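Local coordinates for protein prolyl endopeptidase (Myxococcus xanthus, PDB 2BKL) that probably hydrolyses oligopeptides on the carboxyl side of proline, and much less readily of alanine, as a serine peptidase, at residues 550-555 with 605-610; 559-564 with 594-599. All blocks are in the same frame, centred on the assembly; numbering follows the deposited sequence.

In the fold
Strand 552-556 enters the central sheet of the α/β-hydrolase domain beside strand 527-532. The chain then runs past Leu-559, which lines the pocket of the bound benzyloxycarbonyl-alanyl-proline, and through helices 575-578 and 584-593. In contact 2, residues 594-599 fold back on 559-564 and close an inner loop of 29 residues. The chain next reaches strand 607-613, whose start pairs with residues 550-555 in contact 1 and closes the outer loop of 49 residues, a β-α-β crossover. Contact 2 therefore lies wholly within that crossover, its centre about 16 Å from that of contact 1, and Cys-555 SG approaches Leu-560 CD1 at 4.2 Å where the two adjoin.

Contact 1 of 2, residues 550-555 with 605-610; sequences YGAVVC and YPALLM
The five-membered ring of Pro-606 meets Tyr-550 and Val-553 with its CB-CG side: CG lies 3.9 Å from Tyr-550 CB, and CB lies 3.8 Å from Val-553 CG2. The tyrosine side chain leads away from this contact and touches Leu-527 and Ile-529, and its OH is hydrogen-bonded to His-510 ND1. Beyond the proline, two parallel strands pair in register, with Ala-552 opposite Ala-607 and Cys-555 opposite Met-610. The first cross-strand bond, from Ala-607 N to Gly-551 O, is 3.2 Å long. The next three, with donors alternating between the strands, are shorter: Val-553 N to Ala-607 O, Leu-609 N to Val-553 O, and Cys-555 N to Leu-609 O at 2.9 Å.

On one sheet face stand Val-553, Leu-608, Cys-555 and Met-610. Val-553 CG1, anti to the backbone N (chi1 174°), is 3.7 Å from Leu-608 CD1, and branched aliphatic groups suit this buried layer. Met-610 also reaches Cys-555, but it has two conformers, so that contact is doubtful. The other face carries Ala-552, Ala-607, Val-554 and Leu-609; the two alanines, short side chains beneath a helix, keep their CB atoms 4.4 Å apart.

These are neighbouring parallel strands of the central α/β-hydrolase sheet, with helices on both faces: helix 657-674 covers the alanine face through Phe-670 and Val-674, helix 622-632 packs Phe-627 and Val-631 against Leu-608, and strand 527-532 continues the sheet beyond 552-555.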
ATOM      1  N   TYR A 550       4.198  18.696  18.078  1.00  5.41           N
ATOM      2  CA  TYR A 550       5.189  17.993  17.273  1.00  7.43           C
ATOM      3  C   TYR A 550       6.476  18.786  17.118  1.00  9.30           C
ATOM      4  O   TYR A 550       6.446  20.018  17.007  1.00 12.29           O
ATOM      5  CB  TYR A 550       4.606  17.708  15.885  1.00  7.66           C
ATOM      6  CG  TYR A 550       3.219  17.083  15.920  1.00  7.31           C
ATOM      7  CD1 TYR A 550       3.043  15.763  16.330  1.00  6.67           C
ATOM      8  CD2 TYR A 550       2.088  17.802  15.567  1.00  6.66           C
ATOM      9  CE1 TYR A 550       1.798  15.200  16.364  1.00  6.41           C
ATOM     10  CE2 TYR A 550       0.813  17.259  15.607  1.00  6.22           C
ATOM     11  CZ  TYR A 550       0.669  15.939  16.015  1.00  5.65           C
ATOM     12  OH  TYR A 550      -0.576  15.395  16.090  1.00  7.06           O
ATOM     13  N   GLY A 551       7.606  18.086  17.139  1.00  7.15           N
ATOM     14  CA  GLY A 551       8.907  18.674  16.908  1.00  6.32           C
ATOM     15  C   GLY A 551       9.361  18.608  15.454  1.00  7.43           C
ATOM     16  O   GLY A 551      10.083  19.505  14.966  1.00  8.69           O
ATOM     17  N   ALA A 552       8.948  17.558  14.755  1.00  5.27           N
ATOM     18  CA  ALA A 552       9.338  17.375  13.359  1.00  7.08           C
ATOM     19  C   ALA A 552       8.300  16.548  12.619  1.00  6.62           C
ATOM     20  O   ALA A 552       7.552  15.756  13.227  1.00  6.48           O
ATOM     21  CB  ALA A 552      10.695  16.744  13.278  1.00  6.52           C
ATOM     22  N   VAL A 553       8.275  16.729  11.305  1.00  6.03           N
ATOM     23  CA  VAL A 553       7.326  16.049  10.425  1.00  5.92           C
ATOM     24  C   VAL A 553       8.092  15.566   9.215  1.00  6.10           C
ATOM     25  O   VAL A 553       8.834  16.348   8.581  1.00  6.08           O
ATOM     26  CB  VAL A 553       6.241  17.009   9.961  1.00  6.09           C
ATOM     27  CG1 VAL A 553       5.309  16.396   8.917  1.00  6.29           C
ATOM     28  CG2 VAL A 553       5.433  17.565  11.123  1.00  7.16           C
ATOM     29  N   VAL A 554       7.909  14.308   8.875  1.00  6.93           N
ATOM     30  CA  VAL A 554       8.396  13.721   7.632  1.00  6.82           C
ATOM     31  C   VAL A 554       7.163  13.340   6.814  1.00  7.34           C
ATOM     32  O   VAL A 554       6.351  12.527   7.256  1.00  6.59           O
ATOM     33  CB  VAL A 554       9.305  12.499   7.858  1.00  6.80           C
ATOM     34  CG1 VAL A 554       9.850  12.005   6.511  1.00  8.48           C
ATOM     35  CG2 VAL A 554      10.453  12.843   8.805  1.00  9.51           C
ATOM     36  N   CYS A 555       7.043  13.925   5.615  1.00  5.65           N
ATOM     37  CA  CYS A 555       5.795  13.860   4.831  1.00  5.86           C
ATOM     38  C   CYS A 555       6.195  13.332   3.473  1.00  7.99           C
ATOM     39  O   CYS A 555       6.896  14.017   2.729  1.00  8.53           O
ATOM     40  CB  CYS A 555       5.180  15.263   4.762  1.00  6.36           C
ATOM     41  SG  CYS A 555       3.692  15.402   3.788  1.00  8.18           S
ATOM     42  N   TYR A 605       6.188  26.328  13.165  1.00  8.26           N
ATOM     43  CA  TYR A 605       5.861  24.979  12.752  1.00  7.90           C
ATOM     44  C   TYR A 605       6.957  24.027  13.182  1.00  7.79           C
ATOM     45  O   TYR A 605       8.104  24.408  13.373  1.00  9.04           O
ATOM     46  CB  TYR A 605       5.638  24.923  11.213  1.00  8.18           C
ATOM     47  CG  TYR A 605       4.303  25.547  10.867  1.00  6.24           C
ATOM     48  CD1 TYR A 605       3.113  24.871  11.105  1.00  6.38           C
ATOM     49  CD2 TYR A 605       4.222  26.851  10.368  1.00  7.79           C
ATOM     50  CE1 TYR A 605       1.920  25.432  10.821  1.00  7.58           C
ATOM     51  CE2 TYR A 605       3.019  27.438  10.119  1.00  7.57           C
ATOM     52  CZ  TYR A 605       1.866  26.745  10.345  1.00  6.56           C
ATOM     53  OH  TYR A 605       0.645  27.335  10.161  1.00  8.12           O
ATOM     54  N   PRO A 606       6.609  22.757  13.242  1.00  6.97           N
ATOM     55  CA  PRO A 606       7.641  21.729  13.336  1.00  7.11           C
ATOM     56  C   PRO A 606       8.571  21.792  12.142  1.00  7.13           C
ATOM     57  O   PRO A 606       8.163  22.200  11.051  1.00  8.00           O
ATOM     58  CB  PRO A 606       6.843  20.414  13.287  1.00  9.19           C
ATOM     59  CG  PRO A 606       5.456  20.754  13.528  1.00 11.35           C
ATOM     60  CD  PRO A 606       5.258  22.181  13.211  1.00  7.86           C
ATOM     61  N   ALA A 607       9.800  21.342  12.310  1.00  7.56           N
ATOM     62  CA  ALA A 607      10.703  21.124  11.173  1.00  6.97           C
ATOM     63  C   ALA A 607      10.049  20.144  10.196  1.00  6.34           C
ATOM     64  O   ALA A 607       9.405  19.198  10.639  1.00  7.80           O
ATOM     65  CB  ALA A 607      12.046  20.594  11.659  1.00  7.69           C
ATOM     66  N   LEU A 608      10.238  20.343   8.893  1.00  5.28           N
ATOM     67  CA  LEU A 608       9.557  19.575   7.879  1.00  5.47           C
ATOM     68  C   LEU A 608      10.524  19.022   6.862  1.00  7.07           C
ATOM     69  O   LEU A 608      11.321  19.780   6.296  1.00  6.84           O
ATOM     70  CB  LEU A 608       8.515  20.449   7.195  1.00  6.20           C
ATOM     71  CG  LEU A 608       7.762  19.886   6.012  1.00  8.32           C
ATOM     72  CD1 LEU A 608       6.933  18.671   6.454  1.00  8.25           C
ATOM     73  CD2 LEU A 608       6.842  20.946   5.391  1.00  7.97           C
ATOM     74  N   LEU A 609      10.480  17.708   6.630  1.00  7.19           N
ATOM     75  CA  LEU A 609      11.177  17.064   5.523  1.00  6.72           C
ATOM     76  C   LEU A 609      10.132  16.423   4.602  1.00  6.83           C
ATOM     77  O   LEU A 609       9.419  15.513   5.000  1.00  6.82           O
ATOM     78  CB  LEU A 609      12.151  15.999   6.024  1.00  7.96           C
ATOM     79  CG  LEU A 609      12.886  15.143   4.989  1.00  8.21           C
ATOM     80  CD1 LEU A 609      13.663  16.014   4.005  1.00  9.40           C
ATOM     81  CD2 LEU A 609      13.798  14.108   5.646  1.00  8.99           C
ATOM     82  N   MET A 610      10.037  16.935   3.374  1.00  6.27           N
ATOM     83  CA  MET A 610       9.108  16.451   2.357  1.00  7.42           C
ATOM     84  C   MET A 610       9.883  15.451   1.524  1.00  8.06           C
ATOM     85  O   MET A 610      10.881  15.820   0.872  1.00  8.50           O
ATOM     86  CB  MET A 610       8.791  17.594   1.402  1.00 11.27           C
ATOM     87  CG  MET A 610       7.637  18.549   1.594  0.50 13.83           C
ATOM     88  SD  MET A 610       6.549  18.274   2.883  0.50 15.08           S
ATOM     89  CE  MET A 610       5.024  18.303   1.910  1.00 11.55           C
TER

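Contact 2 of 2, residues 559-564 with 594-599; sequences LLDMVR and SPYHHV
Ser-594 OG is gripped from two directions: Met-562 N donates to it at 2.9 Å, and His-597 ND1 lies 2.7 Å away in a hydrogen bond whose donor is not settled. Ser-594 leads into a short 3-10 turn around Pro-595 to His-597 in the α/β-hydrolase domain, and His-597 N also bonds Ser-594 O. A small hydroxyl suits this position: anti to the backbone N (chi1 177°), OG reaches the other loop and meets the imidazole at its edge, in the ring plane.

Pro-595, which has no N-H to offer, sets CB 3.9 Å from Leu-560 CD2, the two side chains crossing at about a right angle. Tyr-596 N then bonds Leu-560 O at 3.0 Å, from 38° above the carbonyl plane. In the facing loop, Asp-561 OD1 weakly accepts Val-563 N, an Asx turn, and Arg-564 N, also weakly. Its other oxygen, OD2, forms a salt bridge with Lys-626 of helix 622-632, while Tyr-596 OH bonds Asp-22.

The carboxylate stands 80° from the imidazole plane, with OD1 3.1 Å from His-597 CE1. A water bridges the two side chains, donating to Asp-561 OD2 and lying 2.9 Å from His-597 NE2 in the ring plane.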
ATOM      1  N   LEU A 559      -0.758  13.796  -0.443  1.00  5.34           N
ATOM      2  CA  LEU A 559      -1.900  14.624  -0.827  1.00  6.76           C
ATOM      3  C   LEU A 559      -2.034  15.747   0.178  1.00  5.91           C
ATOM      4  O   LEU A 559      -2.100  15.482   1.382  1.00  5.33           O
ATOM      5  CB  LEU A 559      -3.179  13.779  -0.816  1.00  7.00           C
ATOM      6  CG  LEU A 559      -3.273  12.710  -1.894  1.00  7.02           C
ATOM      7  CD1 LEU A 559      -4.365  11.700  -1.607  1.00 10.57           C
ATOM      8  CD2 LEU A 559      -3.469  13.358  -3.271  1.00  8.01           C
ATOM      9  N   LEU A 560      -2.090  17.011  -0.287  1.00  4.84           N
ATOM     10  CA  LEU A 560      -2.145  18.165   0.617  1.00  4.14           C
ATOM     11  C   LEU A 560      -3.097  19.279   0.190  1.00  6.11           C
ATOM     12  O   LEU A 560      -3.574  19.998   1.055  1.00  6.90           O
ATOM     13  CB  LEU A 560      -0.738  18.726   0.918  1.00  4.77           C
ATOM     14  CG  LEU A 560       0.233  17.755   1.562  1.00  5.59           C
ATOM     15  CD1 LEU A 560       1.671  18.180   1.437  1.00  6.00           C
ATOM     16  CD2 LEU A 560      -0.105  17.499   2.992  1.00  7.20           C
ATOM     17  N   ASP A 561      -3.334  19.476  -1.118  1.00  5.32           N
ATOM     18  CA  ASP A 561      -4.398  20.383  -1.576  1.00  4.46           C
ATOM     19  C   ASP A 561      -5.625  19.532  -1.862  1.00  4.37           C
ATOM     20  O   ASP A 561      -5.733  18.885  -2.919  1.00  6.41           O
ATOM     21  CB  ASP A 561      -3.980  21.182  -2.816  1.00  4.99           C
ATOM     22  CG  ASP A 561      -5.047  22.104  -3.312  1.00  5.08           C
ATOM     23  OD1 ASP A 561      -6.231  21.937  -2.924  1.00  6.40           O
ATOM     24  OD2 ASP A 561      -4.761  23.037  -4.130  1.00  7.40           O
ATOM     25  N   MET A 562      -6.519  19.460  -0.885  1.00  5.18           N
ATOM     26  CA  MET A 562      -7.662  18.550  -0.979  1.00  6.13           C
ATOM     27  C   MET A 562      -8.840  19.183  -1.705  1.00  6.74           C
ATOM     28  O   MET A 562      -9.823  18.528  -1.967  1.00  6.87           O
ATOM     29  CB  MET A 562      -8.067  18.043   0.404  1.00  6.05           C
ATOM     30  CG  MET A 562      -6.957  17.257   1.055  1.00  7.52           C
ATOM     31  SD  MET A 562      -6.458  15.780   0.134  1.00  7.94           S
ATOM     32  CE  MET A 562      -7.901  14.823   0.175  1.00 10.26           C
ATOM     33  N   VAL A 563      -8.733  20.469  -2.034  1.00  5.79           N
ATOM     34  CA  VAL A 563      -9.722  21.138  -2.864  1.00  6.84           C
ATOM     35  C   VAL A 563      -9.491  20.806  -4.337  1.00  6.24           C
ATOM     36  O   VAL A 563     -10.428  20.828  -5.133  1.00  7.54           O
ATOM     37  CB  VAL A 563      -9.689  22.662  -2.596  1.00  6.93           C
ATOM     38  CG1 VAL A 563     -10.621  23.413  -3.533  1.00  7.48           C
ATOM     39  CG2 VAL A 563     -10.039  22.941  -1.134  1.00  7.22           C
ATOM     40  N   ARG A 564      -8.247  20.507  -4.709  1.00  5.96           N
ATOM     41  CA  ARG A 564      -7.900  20.266  -6.107  1.00  5.92           C
ATOM     42  C   ARG A 564      -7.341  18.859  -6.409  1.00  6.83           C
ATOM     43  O   ARG A 564      -7.024  18.543  -7.540  1.00  7.06           O
ATOM     44  CB  ARG A 564      -6.905  21.303  -6.607  1.00  6.44           C
ATOM     45  CG  ARG A 564      -7.465  22.697  -6.634  1.00  7.63           C
ATOM     46  CD  ARG A 564      -6.511  23.780  -7.055  1.00  7.10           C
ATOM     47  NE  ARG A 564      -5.923  23.614  -8.374  1.00  5.99           N
ATOM     48  CZ  ARG A 564      -6.543  23.888  -9.534  1.00  6.47           C
ATOM     49  NH1 ARG A 564      -7.829  24.242  -9.563  1.00  8.14           N
ATOM     50  NH2 ARG A 564      -5.856  23.769 -10.670  1.00  8.24           N
ATOM     51  N   SER A 594      -7.965  20.574   4.494  1.00  6.81           N
ATOM     52  CA  SER A 594      -6.984  20.634   3.378  1.00  6.05           C
ATOM     53  C   SER A 594      -5.702  21.313   3.864  1.00  6.73           C
ATOM     54  O   SER A 594      -5.722  22.512   4.159  1.00  7.02           O
ATOM     55  CB  SER A 594      -7.594  21.421   2.239  1.00  5.96           C
ATOM     56  OG  SER A 594      -6.670  21.565   1.161  1.00  7.40           O
ATOM     57  N   PRO A 595      -4.628  20.582   4.108  1.00  4.84           N
ATOM     58  CA  PRO A 595      -3.469  21.190   4.776  1.00  5.67           C
ATOM     59  C   PRO A 595      -2.916  22.430   4.077  1.00  4.34           C
ATOM     60  O   PRO A 595      -2.494  23.378   4.733  1.00  4.94           O
ATOM     61  CB  PRO A 595      -2.454  20.032   4.816  1.00  5.78           C
ATOM     62  CG  PRO A 595      -3.344  18.847   4.937  1.00  6.60           C
ATOM     63  CD  PRO A 595      -4.499  19.111   4.014  1.00  6.01           C
ATOM     64  N   TYR A 596      -2.890  22.414   2.752  1.00  4.45           N
ATOM     65  CA  TYR A 596      -2.362  23.527   1.970  1.00  5.39           C
ATOM     66  C   TYR A 596      -3.093  24.826   2.262  1.00  6.11           C
ATOM     67  O   TYR A 596      -2.496  25.888   2.155  1.00  7.54           O
ATOM     68  CB  TYR A 596      -2.453  23.192   0.494  1.00  6.01           C
ATOM     69  CG  TYR A 596      -2.121  24.326  -0.441  1.00  5.66           C
ATOM     70  CD1 TYR A 596      -0.858  24.882  -0.484  1.00  5.58           C
ATOM     71  CD2 TYR A 596      -3.079  24.833  -1.288  1.00  5.48           C
ATOM     72  CE1 TYR A 596      -0.547  25.910  -1.353  1.00  6.97           C
ATOM     73  CE2 TYR A 596      -2.781  25.887  -2.163  1.00  5.46           C
ATOM     74  CZ  TYR A 596      -1.514  26.392  -2.190  1.00  5.64           C
ATOM     75  OH  TYR A 596      -1.289  27.381  -3.124  1.00  6.57           O
ATOM     76  N   HIS A 597      -4.370  24.730   2.654  1.00  4.88           N
ATOM     77  CA  HIS A 597      -5.203  25.898   2.950  1.00  4.79           C
ATOM     78  C   HIS A 597      -5.236  26.271   4.421  1.00  7.15           C
ATOM     79  O   HIS A 597      -6.001  27.160   4.819  1.00  8.17           O
ATOM     80  CB  HIS A 597      -6.625  25.669   2.430  1.00  5.79           C
ATOM     81  CG  HIS A 597      -6.664  25.450   0.967  1.00  5.41           C
ATOM     82  ND1 HIS A 597      -6.671  24.189   0.401  1.00  5.60           N
ATOM     83  CD2 HIS A 597      -6.681  26.332  -0.062  1.00  7.29           C
ATOM     84  CE1 HIS A 597      -6.662  24.307  -0.914  1.00  7.25           C
ATOM     85  NE2 HIS A 597      -6.684  25.599  -1.226  1.00  6.22           N
ATOM     86  N   HIS A 598      -4.388  25.630   5.223  1.00  5.92           N
ATOM     87  CA  HIS A 598      -4.376  25.868   6.661  1.00  5.91           C
ATOM     88  C   HIS A 598      -3.005  26.121   7.244  1.00  5.55           C
ATOM     89  O   HIS A 598      -2.765  25.905   8.448  1.00  7.46           O
ATOM     90  CB  HIS A 598      -5.101  24.729   7.370  1.00  7.24           C
ATOM     91  CG  HIS A 598      -6.581  24.765   7.143  1.00  7.88           C
ATOM     92  ND1 HIS A 598      -7.442  25.534   7.904  1.00 11.98           N
ATOM     93  CD2 HIS A 598      -7.343  24.184   6.184  1.00  8.32           C
ATOM     94  CE1 HIS A 598      -8.672  25.396   7.436  1.00 12.15           C
ATOM     95  NE2 HIS A 598      -8.637  24.594   6.387  1.00 11.18           N
ATOM     96  N   VAL A 599      -2.102  26.620   6.406  1.00  5.59           N
ATOM     97  CA  VAL A 599      -0.782  27.076   6.889  1.00  5.29           C
ATOM     98  C   VAL A 599      -0.962  28.507   7.423  1.00  5.75           C
ATOM     99  O   VAL A 599      -0.782  29.470   6.695  1.00  7.74           O
ATOM    100  CB  VAL A 599       0.303  26.966   5.819  1.00  6.96           C
ATOM    101  CG1 VAL A 599       1.656  27.374   6.357  1.00  8.53           C
ATOM    102  CG2 VAL A 599       0.351  25.547   5.244  1.00  6.95           C
TER
HETATM  103  O   HOH W   1      -6.368  25.331  -4.108  1.00 11.61           O